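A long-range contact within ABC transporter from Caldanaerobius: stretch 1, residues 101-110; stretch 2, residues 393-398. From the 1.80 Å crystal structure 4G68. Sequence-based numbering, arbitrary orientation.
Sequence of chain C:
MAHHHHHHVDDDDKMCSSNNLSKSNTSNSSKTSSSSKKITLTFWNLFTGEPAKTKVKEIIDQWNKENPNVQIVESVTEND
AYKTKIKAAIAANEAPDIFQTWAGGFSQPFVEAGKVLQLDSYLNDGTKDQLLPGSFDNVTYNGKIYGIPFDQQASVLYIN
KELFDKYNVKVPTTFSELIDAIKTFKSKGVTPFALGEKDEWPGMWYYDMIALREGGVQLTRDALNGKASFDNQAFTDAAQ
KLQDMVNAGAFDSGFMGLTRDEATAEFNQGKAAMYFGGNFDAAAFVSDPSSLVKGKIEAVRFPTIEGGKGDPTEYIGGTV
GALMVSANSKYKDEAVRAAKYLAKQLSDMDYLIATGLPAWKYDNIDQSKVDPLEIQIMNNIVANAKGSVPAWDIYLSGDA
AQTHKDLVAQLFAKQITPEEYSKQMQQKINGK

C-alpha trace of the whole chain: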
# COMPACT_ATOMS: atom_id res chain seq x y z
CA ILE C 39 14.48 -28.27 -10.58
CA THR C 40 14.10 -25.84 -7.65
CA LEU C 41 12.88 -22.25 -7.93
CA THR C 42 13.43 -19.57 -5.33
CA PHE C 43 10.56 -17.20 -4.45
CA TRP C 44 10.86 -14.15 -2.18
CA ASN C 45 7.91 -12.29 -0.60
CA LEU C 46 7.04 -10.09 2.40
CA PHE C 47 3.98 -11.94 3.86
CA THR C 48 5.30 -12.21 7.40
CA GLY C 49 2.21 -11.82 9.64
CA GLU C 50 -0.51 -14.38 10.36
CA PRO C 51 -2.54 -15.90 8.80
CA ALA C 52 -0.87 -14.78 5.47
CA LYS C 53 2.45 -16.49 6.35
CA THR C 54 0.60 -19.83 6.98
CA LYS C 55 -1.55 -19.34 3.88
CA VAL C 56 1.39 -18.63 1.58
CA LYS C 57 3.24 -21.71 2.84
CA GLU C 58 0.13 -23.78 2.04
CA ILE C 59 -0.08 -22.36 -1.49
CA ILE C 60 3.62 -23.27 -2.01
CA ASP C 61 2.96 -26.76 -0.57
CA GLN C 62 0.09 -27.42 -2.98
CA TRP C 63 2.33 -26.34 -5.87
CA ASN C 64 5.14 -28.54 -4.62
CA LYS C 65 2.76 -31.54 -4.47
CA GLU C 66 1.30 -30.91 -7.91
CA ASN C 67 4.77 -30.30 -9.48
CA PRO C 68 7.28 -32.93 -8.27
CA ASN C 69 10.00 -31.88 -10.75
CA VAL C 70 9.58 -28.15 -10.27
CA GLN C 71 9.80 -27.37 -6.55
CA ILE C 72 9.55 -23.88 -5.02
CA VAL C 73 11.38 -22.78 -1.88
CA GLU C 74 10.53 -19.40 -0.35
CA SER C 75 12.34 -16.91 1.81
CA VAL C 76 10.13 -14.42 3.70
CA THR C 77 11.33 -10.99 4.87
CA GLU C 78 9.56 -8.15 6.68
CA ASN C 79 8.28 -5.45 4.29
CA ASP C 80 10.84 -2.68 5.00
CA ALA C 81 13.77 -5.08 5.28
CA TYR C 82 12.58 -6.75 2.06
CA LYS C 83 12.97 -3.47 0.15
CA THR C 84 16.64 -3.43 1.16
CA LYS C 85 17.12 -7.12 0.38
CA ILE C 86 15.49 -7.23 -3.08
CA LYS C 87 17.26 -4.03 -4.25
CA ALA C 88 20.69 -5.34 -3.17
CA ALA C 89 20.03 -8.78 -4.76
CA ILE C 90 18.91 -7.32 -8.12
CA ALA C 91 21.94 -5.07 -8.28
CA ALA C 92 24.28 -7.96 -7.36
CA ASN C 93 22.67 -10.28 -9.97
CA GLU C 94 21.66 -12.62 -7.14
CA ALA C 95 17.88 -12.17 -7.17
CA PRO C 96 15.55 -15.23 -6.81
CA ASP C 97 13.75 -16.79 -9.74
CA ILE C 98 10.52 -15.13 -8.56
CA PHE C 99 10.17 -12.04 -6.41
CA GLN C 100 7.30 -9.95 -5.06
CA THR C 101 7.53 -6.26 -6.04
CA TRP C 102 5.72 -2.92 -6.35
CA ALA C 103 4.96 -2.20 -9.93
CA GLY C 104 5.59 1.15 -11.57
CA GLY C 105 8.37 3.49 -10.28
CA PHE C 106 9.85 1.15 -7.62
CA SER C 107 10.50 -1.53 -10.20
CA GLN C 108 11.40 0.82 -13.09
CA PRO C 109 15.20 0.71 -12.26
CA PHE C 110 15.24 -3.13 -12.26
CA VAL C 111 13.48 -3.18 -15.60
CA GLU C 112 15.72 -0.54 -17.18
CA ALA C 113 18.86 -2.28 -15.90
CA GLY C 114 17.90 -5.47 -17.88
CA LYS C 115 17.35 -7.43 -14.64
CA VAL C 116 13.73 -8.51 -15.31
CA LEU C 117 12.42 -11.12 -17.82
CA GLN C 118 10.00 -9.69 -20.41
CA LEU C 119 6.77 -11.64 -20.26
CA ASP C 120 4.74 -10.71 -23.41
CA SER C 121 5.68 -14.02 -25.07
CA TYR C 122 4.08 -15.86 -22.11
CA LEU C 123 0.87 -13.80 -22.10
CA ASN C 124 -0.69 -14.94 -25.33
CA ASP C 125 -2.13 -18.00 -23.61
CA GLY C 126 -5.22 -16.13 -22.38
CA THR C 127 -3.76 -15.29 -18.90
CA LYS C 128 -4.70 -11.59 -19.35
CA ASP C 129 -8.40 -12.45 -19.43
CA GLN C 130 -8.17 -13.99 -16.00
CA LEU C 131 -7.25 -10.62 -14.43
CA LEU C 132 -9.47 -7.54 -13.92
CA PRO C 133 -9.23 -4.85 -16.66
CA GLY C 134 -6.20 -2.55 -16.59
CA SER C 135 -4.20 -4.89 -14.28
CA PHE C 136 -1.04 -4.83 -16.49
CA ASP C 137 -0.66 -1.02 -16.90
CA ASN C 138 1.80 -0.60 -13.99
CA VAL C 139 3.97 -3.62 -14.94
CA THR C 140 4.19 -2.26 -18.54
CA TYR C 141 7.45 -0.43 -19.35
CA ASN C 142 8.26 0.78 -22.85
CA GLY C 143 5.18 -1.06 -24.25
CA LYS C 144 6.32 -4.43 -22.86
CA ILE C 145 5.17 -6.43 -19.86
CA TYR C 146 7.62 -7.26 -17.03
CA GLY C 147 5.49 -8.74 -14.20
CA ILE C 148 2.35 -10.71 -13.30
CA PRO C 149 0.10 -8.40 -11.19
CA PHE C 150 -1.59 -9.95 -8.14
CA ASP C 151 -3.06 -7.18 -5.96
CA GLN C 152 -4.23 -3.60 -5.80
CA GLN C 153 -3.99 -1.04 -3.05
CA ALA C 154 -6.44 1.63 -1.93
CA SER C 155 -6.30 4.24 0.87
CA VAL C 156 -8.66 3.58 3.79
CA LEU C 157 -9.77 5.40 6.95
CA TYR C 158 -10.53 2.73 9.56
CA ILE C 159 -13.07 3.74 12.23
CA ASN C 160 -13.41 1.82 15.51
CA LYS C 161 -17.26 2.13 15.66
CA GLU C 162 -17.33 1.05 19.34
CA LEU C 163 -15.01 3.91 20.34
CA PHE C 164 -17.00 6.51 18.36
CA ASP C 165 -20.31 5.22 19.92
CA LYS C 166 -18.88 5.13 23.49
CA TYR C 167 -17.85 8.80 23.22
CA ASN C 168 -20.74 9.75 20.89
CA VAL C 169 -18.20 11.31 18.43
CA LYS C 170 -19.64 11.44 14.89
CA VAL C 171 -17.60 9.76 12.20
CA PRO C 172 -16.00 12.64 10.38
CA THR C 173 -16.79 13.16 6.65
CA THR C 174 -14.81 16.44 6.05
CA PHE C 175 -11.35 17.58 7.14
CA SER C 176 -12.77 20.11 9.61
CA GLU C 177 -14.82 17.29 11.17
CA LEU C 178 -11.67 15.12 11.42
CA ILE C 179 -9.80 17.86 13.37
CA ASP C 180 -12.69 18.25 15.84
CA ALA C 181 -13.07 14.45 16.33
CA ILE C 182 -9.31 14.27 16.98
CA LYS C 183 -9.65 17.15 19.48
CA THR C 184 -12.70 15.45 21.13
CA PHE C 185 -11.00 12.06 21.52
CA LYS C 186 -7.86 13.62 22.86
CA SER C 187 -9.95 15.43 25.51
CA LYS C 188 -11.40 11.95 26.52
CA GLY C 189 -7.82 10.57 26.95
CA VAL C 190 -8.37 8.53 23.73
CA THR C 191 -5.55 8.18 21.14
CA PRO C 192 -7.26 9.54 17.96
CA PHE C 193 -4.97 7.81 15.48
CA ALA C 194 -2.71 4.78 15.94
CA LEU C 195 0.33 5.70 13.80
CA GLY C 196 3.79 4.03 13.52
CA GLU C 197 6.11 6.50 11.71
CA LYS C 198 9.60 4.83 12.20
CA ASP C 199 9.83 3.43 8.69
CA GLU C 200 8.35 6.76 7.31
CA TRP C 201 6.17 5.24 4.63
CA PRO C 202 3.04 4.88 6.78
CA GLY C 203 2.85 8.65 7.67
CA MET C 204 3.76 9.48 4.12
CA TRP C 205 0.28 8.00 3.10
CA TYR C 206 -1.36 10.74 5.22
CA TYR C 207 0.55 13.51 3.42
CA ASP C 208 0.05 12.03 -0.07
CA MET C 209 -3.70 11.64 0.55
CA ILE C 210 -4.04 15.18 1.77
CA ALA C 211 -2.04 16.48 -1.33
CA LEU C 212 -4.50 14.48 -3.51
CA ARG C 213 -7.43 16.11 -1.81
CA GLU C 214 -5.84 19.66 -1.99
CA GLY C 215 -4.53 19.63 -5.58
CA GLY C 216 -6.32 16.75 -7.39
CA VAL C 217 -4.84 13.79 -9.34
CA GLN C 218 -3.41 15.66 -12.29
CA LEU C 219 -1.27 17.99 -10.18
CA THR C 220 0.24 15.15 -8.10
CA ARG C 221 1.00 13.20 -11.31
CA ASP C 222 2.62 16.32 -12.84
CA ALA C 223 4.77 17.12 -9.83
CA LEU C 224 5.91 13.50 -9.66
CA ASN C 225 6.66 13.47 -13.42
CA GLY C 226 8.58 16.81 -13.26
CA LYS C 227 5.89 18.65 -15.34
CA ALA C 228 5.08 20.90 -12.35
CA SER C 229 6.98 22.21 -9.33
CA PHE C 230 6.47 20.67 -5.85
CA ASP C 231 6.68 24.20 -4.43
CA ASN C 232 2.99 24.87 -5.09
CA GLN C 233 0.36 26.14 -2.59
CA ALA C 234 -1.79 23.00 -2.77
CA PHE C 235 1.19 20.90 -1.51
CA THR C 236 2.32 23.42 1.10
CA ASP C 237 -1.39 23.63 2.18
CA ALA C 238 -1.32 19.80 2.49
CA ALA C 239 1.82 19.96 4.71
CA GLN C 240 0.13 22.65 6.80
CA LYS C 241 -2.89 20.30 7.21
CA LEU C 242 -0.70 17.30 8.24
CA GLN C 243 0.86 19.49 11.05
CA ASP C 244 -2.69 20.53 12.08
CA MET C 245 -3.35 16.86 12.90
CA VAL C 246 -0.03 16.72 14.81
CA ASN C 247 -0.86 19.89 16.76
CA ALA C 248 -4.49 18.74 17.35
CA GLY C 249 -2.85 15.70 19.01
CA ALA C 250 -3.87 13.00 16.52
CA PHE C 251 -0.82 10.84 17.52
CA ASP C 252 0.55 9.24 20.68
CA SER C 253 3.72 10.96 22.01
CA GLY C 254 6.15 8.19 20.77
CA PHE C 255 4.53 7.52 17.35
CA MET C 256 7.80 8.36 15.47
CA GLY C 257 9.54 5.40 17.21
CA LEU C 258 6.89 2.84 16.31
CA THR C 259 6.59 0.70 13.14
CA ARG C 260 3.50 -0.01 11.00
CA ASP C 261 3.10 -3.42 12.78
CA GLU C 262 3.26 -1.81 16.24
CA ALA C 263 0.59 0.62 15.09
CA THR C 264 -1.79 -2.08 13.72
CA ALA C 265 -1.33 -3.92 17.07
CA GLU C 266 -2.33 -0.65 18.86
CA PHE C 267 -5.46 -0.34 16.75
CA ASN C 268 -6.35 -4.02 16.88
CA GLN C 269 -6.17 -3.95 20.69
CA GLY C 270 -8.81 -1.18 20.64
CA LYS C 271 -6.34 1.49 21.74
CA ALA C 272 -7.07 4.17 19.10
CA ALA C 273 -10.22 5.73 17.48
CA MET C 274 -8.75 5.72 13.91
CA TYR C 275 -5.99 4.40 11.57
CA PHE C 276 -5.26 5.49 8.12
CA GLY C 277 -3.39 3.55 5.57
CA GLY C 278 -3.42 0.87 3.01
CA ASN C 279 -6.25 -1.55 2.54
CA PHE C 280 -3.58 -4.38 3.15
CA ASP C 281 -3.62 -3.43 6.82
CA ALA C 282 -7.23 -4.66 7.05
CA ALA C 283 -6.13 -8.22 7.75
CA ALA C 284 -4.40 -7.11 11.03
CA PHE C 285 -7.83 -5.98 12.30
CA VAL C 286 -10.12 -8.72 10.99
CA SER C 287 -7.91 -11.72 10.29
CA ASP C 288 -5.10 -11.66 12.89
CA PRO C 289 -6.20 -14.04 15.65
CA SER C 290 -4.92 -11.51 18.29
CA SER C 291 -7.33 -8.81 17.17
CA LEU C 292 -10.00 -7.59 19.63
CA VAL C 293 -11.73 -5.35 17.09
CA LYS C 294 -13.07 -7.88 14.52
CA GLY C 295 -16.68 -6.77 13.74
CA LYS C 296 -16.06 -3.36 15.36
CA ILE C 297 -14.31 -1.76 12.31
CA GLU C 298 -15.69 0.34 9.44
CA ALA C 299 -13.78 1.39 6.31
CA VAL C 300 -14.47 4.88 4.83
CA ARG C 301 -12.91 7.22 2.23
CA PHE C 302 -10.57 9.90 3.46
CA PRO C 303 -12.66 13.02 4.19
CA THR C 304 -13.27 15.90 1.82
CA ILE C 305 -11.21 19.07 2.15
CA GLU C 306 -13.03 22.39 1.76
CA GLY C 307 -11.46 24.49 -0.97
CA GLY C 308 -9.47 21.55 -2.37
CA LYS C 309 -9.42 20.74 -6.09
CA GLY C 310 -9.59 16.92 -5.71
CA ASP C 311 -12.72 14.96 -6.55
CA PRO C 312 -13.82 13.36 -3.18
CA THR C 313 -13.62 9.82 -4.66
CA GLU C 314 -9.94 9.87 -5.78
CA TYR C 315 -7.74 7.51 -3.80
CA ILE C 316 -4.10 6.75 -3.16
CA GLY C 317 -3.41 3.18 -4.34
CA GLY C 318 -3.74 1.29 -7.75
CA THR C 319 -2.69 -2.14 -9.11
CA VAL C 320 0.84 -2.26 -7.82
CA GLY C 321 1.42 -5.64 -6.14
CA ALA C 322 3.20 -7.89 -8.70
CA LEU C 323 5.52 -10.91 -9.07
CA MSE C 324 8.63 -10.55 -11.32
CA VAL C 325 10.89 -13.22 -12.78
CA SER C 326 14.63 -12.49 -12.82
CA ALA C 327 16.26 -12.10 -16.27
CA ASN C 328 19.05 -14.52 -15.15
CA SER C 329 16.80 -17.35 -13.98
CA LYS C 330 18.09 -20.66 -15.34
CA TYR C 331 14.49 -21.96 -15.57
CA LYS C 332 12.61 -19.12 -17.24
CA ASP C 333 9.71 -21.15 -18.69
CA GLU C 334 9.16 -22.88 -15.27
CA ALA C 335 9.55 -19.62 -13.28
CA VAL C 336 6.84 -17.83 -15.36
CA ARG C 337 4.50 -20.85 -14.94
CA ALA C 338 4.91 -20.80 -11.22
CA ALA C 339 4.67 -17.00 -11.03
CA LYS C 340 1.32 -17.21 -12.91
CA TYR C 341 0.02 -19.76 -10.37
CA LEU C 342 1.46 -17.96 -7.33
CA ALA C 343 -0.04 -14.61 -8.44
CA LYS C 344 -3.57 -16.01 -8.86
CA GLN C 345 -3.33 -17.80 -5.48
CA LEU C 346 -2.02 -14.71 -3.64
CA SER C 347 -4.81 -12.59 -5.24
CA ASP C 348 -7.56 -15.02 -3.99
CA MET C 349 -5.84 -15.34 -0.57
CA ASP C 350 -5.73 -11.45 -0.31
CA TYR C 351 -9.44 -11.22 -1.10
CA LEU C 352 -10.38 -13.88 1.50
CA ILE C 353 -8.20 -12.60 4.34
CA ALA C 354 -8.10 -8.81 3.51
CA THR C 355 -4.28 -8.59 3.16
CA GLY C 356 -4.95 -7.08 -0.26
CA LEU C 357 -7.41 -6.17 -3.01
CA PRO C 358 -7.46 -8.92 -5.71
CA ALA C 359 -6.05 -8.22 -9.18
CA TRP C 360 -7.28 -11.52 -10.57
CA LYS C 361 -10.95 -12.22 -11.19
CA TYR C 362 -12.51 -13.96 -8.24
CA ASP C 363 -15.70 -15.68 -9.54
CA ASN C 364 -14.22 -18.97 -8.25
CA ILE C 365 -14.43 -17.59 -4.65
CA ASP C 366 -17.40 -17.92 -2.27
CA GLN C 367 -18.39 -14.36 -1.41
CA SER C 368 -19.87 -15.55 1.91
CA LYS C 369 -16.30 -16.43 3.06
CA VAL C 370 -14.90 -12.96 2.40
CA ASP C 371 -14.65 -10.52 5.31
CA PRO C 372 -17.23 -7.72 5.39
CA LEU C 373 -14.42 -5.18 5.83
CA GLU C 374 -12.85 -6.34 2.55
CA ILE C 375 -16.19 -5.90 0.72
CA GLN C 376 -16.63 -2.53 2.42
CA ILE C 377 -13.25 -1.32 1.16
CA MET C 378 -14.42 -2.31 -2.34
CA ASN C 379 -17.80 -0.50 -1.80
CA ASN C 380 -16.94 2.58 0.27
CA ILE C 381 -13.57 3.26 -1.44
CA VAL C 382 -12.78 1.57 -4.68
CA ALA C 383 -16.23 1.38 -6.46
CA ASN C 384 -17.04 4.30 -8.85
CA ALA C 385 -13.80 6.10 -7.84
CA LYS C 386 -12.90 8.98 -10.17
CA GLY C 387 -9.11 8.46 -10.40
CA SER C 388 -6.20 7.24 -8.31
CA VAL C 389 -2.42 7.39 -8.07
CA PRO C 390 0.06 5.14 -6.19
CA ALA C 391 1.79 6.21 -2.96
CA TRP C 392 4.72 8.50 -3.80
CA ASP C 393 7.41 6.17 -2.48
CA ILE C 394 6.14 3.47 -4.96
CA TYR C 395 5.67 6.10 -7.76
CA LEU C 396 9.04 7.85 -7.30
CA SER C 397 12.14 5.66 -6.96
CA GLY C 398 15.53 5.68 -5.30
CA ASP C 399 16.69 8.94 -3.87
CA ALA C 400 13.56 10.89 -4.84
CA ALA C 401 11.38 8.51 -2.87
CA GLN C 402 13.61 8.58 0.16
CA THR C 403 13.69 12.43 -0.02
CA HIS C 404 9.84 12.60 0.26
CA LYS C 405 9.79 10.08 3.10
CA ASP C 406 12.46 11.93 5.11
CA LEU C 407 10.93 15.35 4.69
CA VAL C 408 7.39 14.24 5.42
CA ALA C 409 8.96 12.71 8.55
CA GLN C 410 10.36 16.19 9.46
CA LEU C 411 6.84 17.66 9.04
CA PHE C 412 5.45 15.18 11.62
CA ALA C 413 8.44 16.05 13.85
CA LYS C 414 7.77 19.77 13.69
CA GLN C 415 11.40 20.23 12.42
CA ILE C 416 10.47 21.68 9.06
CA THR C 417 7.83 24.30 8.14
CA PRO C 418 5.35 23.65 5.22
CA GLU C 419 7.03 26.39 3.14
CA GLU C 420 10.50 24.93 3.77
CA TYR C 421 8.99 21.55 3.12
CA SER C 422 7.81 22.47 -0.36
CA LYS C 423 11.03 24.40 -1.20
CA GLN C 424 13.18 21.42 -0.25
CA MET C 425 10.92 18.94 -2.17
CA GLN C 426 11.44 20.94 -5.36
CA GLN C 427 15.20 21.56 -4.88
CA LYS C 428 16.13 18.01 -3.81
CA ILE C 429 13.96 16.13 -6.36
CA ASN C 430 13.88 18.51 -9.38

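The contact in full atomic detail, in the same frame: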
# COMPACT_ATOMS: atom_id res chain seq x y z
N THR C 101 7.06 -7.66 -5.88
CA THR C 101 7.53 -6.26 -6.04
C THR C 101 6.34 -5.29 -6.03
O THR C 101 5.17 -5.73 -5.87
CB THR C 101 8.38 -6.10 -7.31
OG1 THR C 101 9.21 -4.94 -7.22
CG2 THR C 101 7.47 -6.03 -8.54
N TRP C 102 6.67 -4.00 -6.12
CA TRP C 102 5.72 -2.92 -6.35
C TRP C 102 5.93 -2.44 -7.73
O TRP C 102 7.02 -2.04 -8.12
CB TRP C 102 5.89 -1.77 -5.36
CG TRP C 102 5.58 -2.22 -3.95
CD1 TRP C 102 4.35 -2.23 -3.32
CD2 TRP C 102 6.52 -2.78 -2.98
NE1 TRP C 102 4.45 -2.75 -2.06
CE2 TRP C 102 5.74 -3.08 -1.78
CE3 TRP C 102 7.88 -3.04 -2.99
CZ2 TRP C 102 6.33 -3.62 -0.63
CZ3 TRP C 102 8.48 -3.55 -1.83
CH2 TRP C 102 7.73 -3.85 -0.68
N ALA C 103 4.88 -2.54 -8.51
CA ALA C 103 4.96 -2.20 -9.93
C ALA C 103 5.00 -0.70 -10.09
O ALA C 103 4.62 0.04 -9.16
CB ALA C 103 3.75 -2.76 -10.66
N GLY C 104 5.42 -0.26 -11.28
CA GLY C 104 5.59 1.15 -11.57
C GLY C 104 7.00 1.61 -11.24
O GLY C 104 7.97 0.88 -11.51
N GLY C 105 7.09 2.84 -10.72
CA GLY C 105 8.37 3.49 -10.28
C GLY C 105 9.39 2.71 -9.47
O GLY C 105 10.60 2.79 -9.78
N PHE C 106 8.94 1.96 -8.46
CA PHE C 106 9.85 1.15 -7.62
C PHE C 106 10.57 0.13 -8.46
O PHE C 106 11.73 -0.18 -8.22
CB PHE C 106 9.04 0.41 -6.58
CG PHE C 106 9.86 -0.48 -5.66
CD1 PHE C 106 10.39 0.03 -4.47
CD2 PHE C 106 10.03 -1.85 -5.93
CE1 PHE C 106 11.13 -0.79 -3.59
CE2 PHE C 106 10.74 -2.67 -5.04
CZ PHE C 106 11.28 -2.14 -3.87
N SER C 107 9.86 -0.47 -9.41
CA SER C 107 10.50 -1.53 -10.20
C SER C 107 11.13 -1.00 -11.51
O SER C 107 11.77 -1.77 -12.27
CB SER C 107 9.52 -2.68 -10.47
OG SER C 107 8.94 -3.15 -9.26
N GLN C 108 10.94 0.29 -11.79
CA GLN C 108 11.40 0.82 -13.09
C GLN C 108 12.93 0.60 -13.27
O GLN C 108 13.34 0.12 -14.32
CB GLN C 108 11.00 2.28 -13.30
CG GLN C 108 11.13 2.73 -14.76
CD GLN C 108 10.90 4.24 -14.97
OE1 GLN C 108 10.46 4.96 -14.07
NE2 GLN C 108 11.19 4.71 -16.18
N PRO C 109 13.74 0.93 -12.23
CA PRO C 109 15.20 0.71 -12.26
C PRO C 109 15.62 -0.71 -12.60
O PRO C 109 16.55 -0.89 -13.42
CB PRO C 109 15.64 1.02 -10.82
CG PRO C 109 14.63 2.01 -10.33
CD PRO C 109 13.34 1.61 -10.97
N PHE C 110 14.97 -1.70 -11.97
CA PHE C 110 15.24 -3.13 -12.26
C PHE C 110 14.99 -3.45 -13.73
O PHE C 110 15.72 -4.22 -14.37
CB PHE C 110 14.34 -4.08 -11.45
CG PHE C 110 14.17 -3.73 -9.99
CD1 PHE C 110 15.18 -3.08 -9.27
CD2 PHE C 110 13.01 -4.12 -9.30
CE1 PHE C 110 15.01 -2.77 -7.91
CE2 PHE C 110 12.83 -3.82 -7.95
CZ PHE C 110 13.84 -3.15 -7.25
N ASP C 393 6.24 6.99 -2.63
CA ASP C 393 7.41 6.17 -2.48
C ASP C 393 7.44 4.94 -3.42
O ASP C 393 8.54 4.39 -3.67
CB ASP C 393 7.73 5.75 -1.02
CG ASP C 393 6.70 4.74 -0.40
OD1 ASP C 393 5.61 4.55 -1.02
OD2 ASP C 393 6.95 4.18 0.76
N ILE C 394 6.26 4.49 -3.87
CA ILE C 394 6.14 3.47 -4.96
C ILE C 394 6.19 4.13 -6.32
O ILE C 394 6.50 3.43 -7.30
CB ILE C 394 4.78 2.76 -4.96
CG1 ILE C 394 4.62 1.84 -3.76
CG2 ILE C 394 4.53 1.98 -6.28
CD1 ILE C 394 3.23 1.23 -3.69
N TYR C 395 5.76 5.41 -6.43
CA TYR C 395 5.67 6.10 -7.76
C TYR C 395 7.06 6.71 -8.12
O TYR C 395 7.56 6.56 -9.24
CB TYR C 395 4.54 7.17 -7.81
CG TYR C 395 4.18 7.73 -9.20
CD1 TYR C 395 3.07 7.23 -9.91
CD2 TYR C 395 4.95 8.74 -9.81
CE1 TYR C 395 2.73 7.71 -11.18
CE2 TYR C 395 4.64 9.23 -11.09
CZ TYR C 395 3.50 8.73 -11.76
OH TYR C 395 3.16 9.22 -13.02
N LEU C 396 7.67 7.40 -7.17
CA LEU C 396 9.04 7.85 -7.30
C LEU C 396 9.92 6.65 -7.02
O LEU C 396 9.43 5.65 -6.50
CB LEU C 396 9.30 8.95 -6.27
CG LEU C 396 8.35 10.15 -6.36
CD1 LEU C 396 8.46 11.06 -5.14
CD2 LEU C 396 8.62 10.99 -7.63
N SER C 397 11.21 6.74 -7.35
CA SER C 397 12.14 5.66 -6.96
C SER C 397 13.39 6.26 -6.37
O SER C 397 13.60 7.48 -6.46
CB SER C 397 12.51 4.76 -8.14
OG SER C 397 12.80 5.54 -9.30
N GLY C 398 14.19 5.39 -5.74
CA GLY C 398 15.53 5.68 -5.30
C GLY C 398 15.59 6.81 -4.31
O GLY C 398 14.85 6.85 -3.29

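Segments far apart in sequence often meet where a helix ends, because the last turn leaves carbonyl oxygens free of helical partners and a small residue can come close to them. The contact between residues 101-110 and 393-398 of this ABC transporter protein, whose touching residues lie at least 288 positions apart, illustrates the principle on a modest scale: about 310 Å² is buried in all.

Stretch 1 enters as a strand. W102 directs its CA-to-CB bond toward stretch 2, and its CD1 lies 3.7 Å from CD1 of I394, an apolar contact made obliquely to the indole ring. I394 is the most extensively covered residue here; its other branch reaches A103, with CG2 3.5 Å from the A103 carbonyl O, while the methyl group of A103 points away. G104 then turns the chain at a positive phi, where a side chain would be jammed against the preceding carbonyl oxygen.

At G105 the CA atoms of the two stretches come closest, its CA lying 4.5 Å from CA of Y395. The approach depends on glycine: an ideal CB would fall only 1.9 Å from O of Y395 and 2.9 Å from O of I394. In its absence, CA of G105 sits 3.3 Å from O of Y395 in a well-aligned CA-H...O contact. The Y395 side chain points away, so this residue takes part through its backbone.

The single hydrogen bond between the stretches follows at F106, whose N donates to O of I394 at 3.1 Å; its 134° angle makes it weak. Behind this contact, S107 steadies the turn from within stretch 1, accepting from OG1 of T101 and donating to O of W102. S397 directs its CA-to-CB bond toward stretch 1, with CB 3.2 Å from O of G105 and 4.1 Å from CG of P109, closing the contact where stretch 1 has become helical.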